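PDB 6NYR: Crov588 from Cafeteriavirus, which is of unknown function, but folds as a leucine-rich-repeat solenoid of FNIP repeats whose coils curve round into a nearly closed ring. Local coordinates for residues N571-L583 with Q594-T606. Sequence-based numbering, arbitrary orientation.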
loop_
_atom_site.group_PDB
_atom_site.type_symbol
_atom_site.label_atom_id
_atom_site.label_comp_id
_atom_site.label_asym_id
_atom_site.label_seq_id
_atom_site.Cartn_x
_atom_site.Cartn_y
_atom_site.Cartn_z
ATOM N N ASN A 571 -22.055 18.716 -20.762
ATOM C CA ASN A 571 -22.902 19.831 -20.352
ATOM C C ASN A 571 -24.122 19.931 -21.267
ATOM O O ASN A 571 -24.351 20.925 -21.953
ATOM C CB ASN A 571 -22.090 21.124 -20.356
ATOM C CG ASN A 571 -22.834 22.284 -19.729
ATOM O OD1 ASN A 571 -23.684 22.092 -18.858
ATOM N ND2 ASN A 571 -22.524 23.498 -20.173
ATOM N N GLN A 572 -24.942 18.883 -21.272
ATOM C CA GLN A 572 -26.140 18.836 -22.093
ATOM C C GLN A 572 -27.388 18.713 -21.230
ATOM O O GLN A 572 -27.355 18.144 -20.135
ATOM C CB GLN A 572 -26.104 17.658 -23.080
ATOM C CG GLN A 572 -24.977 17.720 -24.091
ATOM C CD GLN A 572 -25.089 18.919 -25.013
ATOM O OE1 GLN A 572 -26.183 19.282 -25.454
ATOM N NE2 GLN A 572 -23.953 19.538 -25.313
ATOM N N LYS A 573 -28.492 19.246 -21.748
ATOM C CA LYS A 573 -29.774 19.136 -21.070
ATOM C C LYS A 573 -30.145 17.670 -20.883
ATOM O O LYS A 573 -29.905 16.832 -21.758
ATOM C CB LYS A 573 -30.862 19.833 -21.894
ATOM C CG LYS A 573 -30.912 21.350 -21.766
ATOM C CD LYS A 573 -31.509 21.959 -23.042
ATOM C CE LYS A 573 -32.309 23.225 -22.781
ATOM N NZ LYS A 573 -31.472 24.291 -22.162
ATOM N N ILE A 574 -30.716 17.356 -19.724
ATOM C CA ILE A 574 -31.284 16.039 -19.451
ATOM C C ILE A 574 -32.761 16.244 -19.142
ATOM O O ILE A 574 -33.109 16.974 -18.204
ATOM C CB ILE A 574 -30.565 15.322 -18.300
ATOM C CG1 ILE A 574 -29.078 15.198 -18.621
ATOM C CG2 ILE A 574 -31.186 13.952 -18.068
ATOM C CD1 ILE A 574 -28.225 14.686 -17.474
ATOM N N THR A 575 -33.630 15.616 -19.941
ATOM C CA THR A 575 -35.066 15.798 -19.806
ATOM C C THR A 575 -35.727 14.517 -19.282
ATOM O O THR A 575 -35.044 13.542 -18.929
ATOM C CB THR A 575 -35.668 16.239 -21.146
ATOM O OG1 THR A 575 -37.068 16.503 -20.976
ATOM C CG2 THR A 575 -35.489 15.156 -22.207
ATOM N N GLU A 576 -37.062 14.507 -19.264
ATOM C CA GLU A 576 -37.792 13.379 -18.712
ATOM C C GLU A 576 -37.448 12.087 -19.445
ATOM O O GLU A 576 -37.222 12.070 -20.658
ATOM C CB GLU A 576 -39.305 13.612 -18.805
ATOM C CG GLU A 576 -39.884 14.612 -17.817
ATOM C CD GLU A 576 -39.838 16.040 -18.320
ATOM O OE1 GLU A 576 -39.107 16.310 -19.298
ATOM O OE2 GLU A 576 -40.528 16.898 -17.730
ATOM N N ASN A 577 -37.428 10.992 -18.679
ATOM C CA ASN A 577 -37.397 9.634 -19.236
ATOM C C ASN A 577 -36.101 9.354 -19.996
ATOM O O ASN A 577 -36.059 8.501 -20.884
ATOM C CB ASN A 577 -38.597 9.380 -20.152
ATOM C CG ASN A 577 -39.923 9.528 -19.435
ATOM O OD1 ASN A 577 -40.739 10.386 -19.783
ATOM N ND2 ASN A 577 -40.149 8.687 -18.433
ATOM N N VAL A 578 -35.031 10.055 -19.639
ATOM C CA VAL A 578 -33.713 9.826 -20.234
ATOM C C VAL A 578 -32.824 8.993 -19.320
ATOM O O VAL A 578 -32.168 8.051 -19.766
ATOM C CB VAL A 578 -33.046 11.180 -20.573
ATOM C CG1 VAL A 578 -31.719 10.965 -21.290
ATOM C CG2 VAL A 578 -33.981 12.045 -21.401
ATOM N N LEU A 579 -32.789 9.337 -18.039
ATOM C CA LEU A 579 -32.103 8.522 -17.045
ATOM C C LEU A 579 -32.958 7.308 -16.706
ATOM O O LEU A 579 -34.135 7.467 -16.365
ATOM C CB LEU A 579 -31.822 9.339 -15.789
ATOM C CG LEU A 579 -30.865 10.518 -15.973
ATOM C CD1 LEU A 579 -30.887 11.438 -14.761
ATOM C CD2 LEU A 579 -29.452 10.019 -16.232
ATOM N N PRO A 580 -32.412 6.096 -16.779
ATOM C CA PRO A 580 -33.229 4.912 -16.487
ATOM C C PRO A 580 -33.614 4.860 -15.018
ATOM O O PRO A 580 -32.910 5.372 -14.144
ATOM C CB PRO A 580 -32.317 3.741 -16.869
ATOM C CG PRO A 580 -30.928 4.282 -16.691
ATOM C CD PRO A 580 -31.008 5.745 -17.080
ATOM N N ASN A 581 -34.762 4.232 -14.753
ATOM C CA ASN A 581 -35.274 4.141 -13.391
ATOM C C ASN A 581 -34.420 3.242 -12.510
ATOM O O ASN A 581 -34.531 3.311 -11.279
ATOM C CB ASN A 581 -36.717 3.633 -13.421
ATOM C CG ASN A 581 -37.716 4.733 -13.710
ATOM O OD1 ASN A 581 -37.575 5.856 -13.225
ATOM N ND2 ASN A 581 -38.729 4.419 -14.512
ATOM N N SER A 582 -33.573 2.403 -13.110
ATOM C CA SER A 582 -32.685 1.539 -12.345
ATOM C C SER A 582 -31.556 2.297 -11.665
ATOM O O SER A 582 -30.935 1.757 -10.742
ATOM C CB SER A 582 -32.090 0.475 -13.269
ATOM O OG SER A 582 -31.543 1.083 -14.434
ATOM N N LEU A 583 -31.274 3.525 -12.095
ATOM C CA LEU A 583 -30.075 4.222 -11.644
ATOM C C LEU A 583 -30.097 4.443 -10.138
ATOM O O LEU A 583 -31.112 4.864 -9.577
ATOM C CB LEU A 583 -29.951 5.561 -12.373
ATOM C CG LEU A 583 -28.546 6.092 -12.664
ATOM C CD1 LEU A 583 -27.752 5.138 -13.542
ATOM C CD2 LEU A 583 -28.625 7.482 -13.307
ATOM N N GLN A 594 -26.663 22.554 -16.063
ATOM C CA GLN A 594 -27.961 22.645 -16.714
ATOM C C GLN A 594 -29.082 22.576 -15.684
ATOM O O GLN A 594 -28.934 21.975 -14.617
ATOM C CB GLN A 594 -28.147 21.523 -17.741
ATOM C CG GLN A 594 -27.165 21.566 -18.897
ATOM C CD GLN A 594 -27.305 22.828 -19.728
ATOM O OE1 GLN A 594 -28.412 23.250 -20.062
ATOM N NE2 GLN A 594 -26.177 23.438 -20.062
ATOM N N LYS A 595 -30.205 23.203 -16.018
ATOM C CA LYS A 595 -31.371 23.199 -15.145
ATOM C C LYS A 595 -31.991 21.809 -15.109
ATOM O O LYS A 595 -32.104 21.131 -16.134
ATOM C CB LYS A 595 -32.381 24.232 -15.648
ATOM C CG LYS A 595 -31.888 25.676 -15.504
ATOM C CD LYS A 595 -32.411 26.560 -16.631
ATOM C CE LYS A 595 -33.587 27.434 -16.243
ATOM N NZ LYS A 595 -34.286 27.915 -17.476
ATOM N N ILE A 596 -32.377 21.381 -13.911
ATOM C CA ILE A 596 -32.982 20.072 -13.700
ATOM C C ILE A 596 -34.407 20.295 -13.219
ATOM O O ILE A 596 -34.619 20.849 -12.133
ATOM C CB ILE A 596 -32.194 19.223 -12.690
ATOM C CG1 ILE A 596 -30.781 18.966 -13.216
ATOM C CG2 ILE A 596 -32.915 17.915 -12.425
ATOM C CD1 ILE A 596 -29.927 18.111 -12.308
ATOM N N THR A 597 -35.375 19.858 -14.016
ATOM C CA THR A 597 -36.781 20.013 -13.689
ATOM C C THR A 597 -37.292 18.739 -13.016
ATOM O O THR A 597 -36.546 17.783 -12.789
ATOM C CB THR A 597 -37.590 20.329 -14.951
ATOM O OG1 THR A 597 -37.460 19.248 -15.881
ATOM C CG2 THR A 597 -37.087 21.608 -15.602
ATOM N N GLU A 598 -38.589 18.724 -12.709
ATOM C CA GLU A 598 -39.165 17.595 -11.995
ATOM C C GLU A 598 -39.286 16.377 -12.909
ATOM O O GLU A 598 -39.376 16.492 -14.134
ATOM C CB GLU A 598 -40.534 17.960 -11.413
ATOM C CG GLU A 598 -41.448 18.748 -12.335
ATOM C CD GLU A 598 -42.901 18.716 -11.881
ATOM O OE1 GLU A 598 -43.153 18.706 -10.656
ATOM O OE2 GLU A 598 -43.796 18.680 -12.756
ATOM N N ASN A 599 -39.274 15.195 -12.290
ATOM C CA ASN A 599 -39.484 13.927 -12.985
ATOM C C ASN A 599 -38.341 13.595 -13.943
ATOM O O ASN A 599 -38.536 12.884 -14.934
ATOM C CB ASN A 599 -40.816 13.943 -13.745
ATOM C CG ASN A 599 -42.017 14.137 -12.826
ATOM O OD1 ASN A 599 -42.064 13.599 -11.717
ATOM N ND2 ASN A 599 -42.990 14.922 -13.282
ATOM N N VAL A 600 -37.144 14.092 -13.651
ATOM C CA VAL A 600 -35.955 13.836 -14.455
ATOM C C VAL A 600 -35.006 12.868 -13.757
ATOM O O VAL A 600 -34.526 11.909 -14.363
ATOM C CB VAL A 600 -35.234 15.159 -14.802
ATOM C CG1 VAL A 600 -33.914 14.881 -15.500
ATOM C CG2 VAL A 600 -36.127 16.043 -15.661
ATOM N N LEU A 601 -34.711 13.116 -12.489
ATOM C CA LEU A 601 -33.836 12.235 -11.721
ATOM C C LEU A 601 -34.628 11.026 -11.242
ATOM O O LEU A 601 -35.666 11.199 -10.590
ATOM C CB LEU A 601 -33.251 12.985 -10.531
ATOM C CG LEU A 601 -32.412 14.228 -10.826
ATOM C CD1 LEU A 601 -31.929 14.866 -9.528
ATOM C CD2 LEU A 601 -31.222 13.885 -11.700
ATOM N N PRO A 602 -34.199 9.802 -11.549
ATOM C CA PRO A 602 -34.931 8.622 -11.068
ATOM C C PRO A 602 -35.138 8.660 -9.561
ATOM O O PRO A 602 -34.209 8.931 -8.797
ATOM C CB PRO A 602 -34.032 7.451 -11.480
ATOM C CG PRO A 602 -33.256 7.957 -12.645
ATOM C CD PRO A 602 -33.069 9.438 -12.429
ATOM N N ASN A 603 -36.375 8.385 -9.132
ATOM C CA ASN A 603 -36.706 8.478 -7.715
ATOM C C ASN A 603 -35.938 7.462 -6.877
ATOM O O ASN A 603 -35.707 7.697 -5.686
ATOM C CB ASN A 603 -38.213 8.292 -7.521
ATOM C CG ASN A 603 -38.990 9.579 -7.721
ATOM O OD1 ASN A 603 -38.690 10.602 -7.097
ATOM N ND2 ASN A 603 -39.989 9.542 -8.596
ATOM N N GLY A 604 -35.537 6.339 -7.469
ATOM C CA GLY A 604 -34.777 5.342 -6.744
ATOM C C GLY A 604 -33.311 5.649 -6.581
ATOM O O GLY A 604 -32.578 4.871 -5.962
ATOM N N LEU A 605 -32.866 6.783 -7.117
ATOM C CA LEU A 605 -31.476 7.201 -6.990
ATOM C C LEU A 605 -31.142 7.443 -5.528
ATOM O O LEU A 605 -31.887 8.115 -4.813
ATOM C CB LEU A 605 -31.256 8.463 -7.819
ATOM C CG LEU A 605 -29.843 8.860 -8.227
ATOM C CD1 LEU A 605 -29.195 7.899 -9.183
ATOM C CD2 LEU A 605 -29.923 10.263 -8.862
ATOM N N THR A 606 -30.020 6.886 -5.083
ATOM C CA THR A 606 -29.580 7.058 -3.707
ATOM C C THR A 606 -28.395 7.996 -3.561
ATOM O O THR A 606 -28.282 8.673 -2.537
ATOM C CB THR A 606 -29.206 5.699 -3.094
ATOM O OG1 THR A 606 -28.209 5.063 -3.909
ATOM C CG2 THR A 606 -30.430 4.799 -2.988
HETATM O O HOH W 1 -34.196 11.317 -17.455
HETATM O O HOH W 2 -36.471 5.023 -10.206
HETATM O O HOH W 3 -38.313 8.204 -11.553
#
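Glu576 and Val600 bring the two backbones to within 4.7 Å, CA to CA, where successive coils of the leucine-rich-repeat solenoid lie against each other. Neither segment is helix or strand: 571-583 leads into strand 585-587, the segment 594-606 leads into strand 607-609, and both run the same way. Each ends in a type I beta turn, Pro580 to Leu583 and Pro602 to Leu605. The contact illustrates how a solenoid stacks the irregular portions of its coils, with apolar side chains inside and water between backbones. Leu579 sets its CB against the CG-CD edge of the Pro602 ring, 3.6 Å from CD, and its CD1 reaches CD2 of Leu601; Leu564 and Leu586 of the neighbouring strands join the same core. CB and CG of the Pro602 ring also lie beside Pro580 O. A chi1 of 173° swings Val600 CG1 away from its own N and against Ile574, 3.5 Å from the carbonyl O of Ile574 and touching its CG2. Leu605 runs alongside Leu583, its CD1 touching CG and CB of the latter. One water donates to Thr575 O and Val600 O and accepts from Val578 N, so it joins the type II turn of one coil to the next coil's backbone; another bridges Asn581 O and Gly604 N. At the other end the amides of Asn571 and Gln594 are turned 53° apart. Gln594 NE2 gives a nearly straight hydrogen bond (169°) to Asn571 OD1, 3.1 Å away. That oxygen also accepts from Asn593 N, and Gln594 NE2 reaches it from above the carbonyl plane.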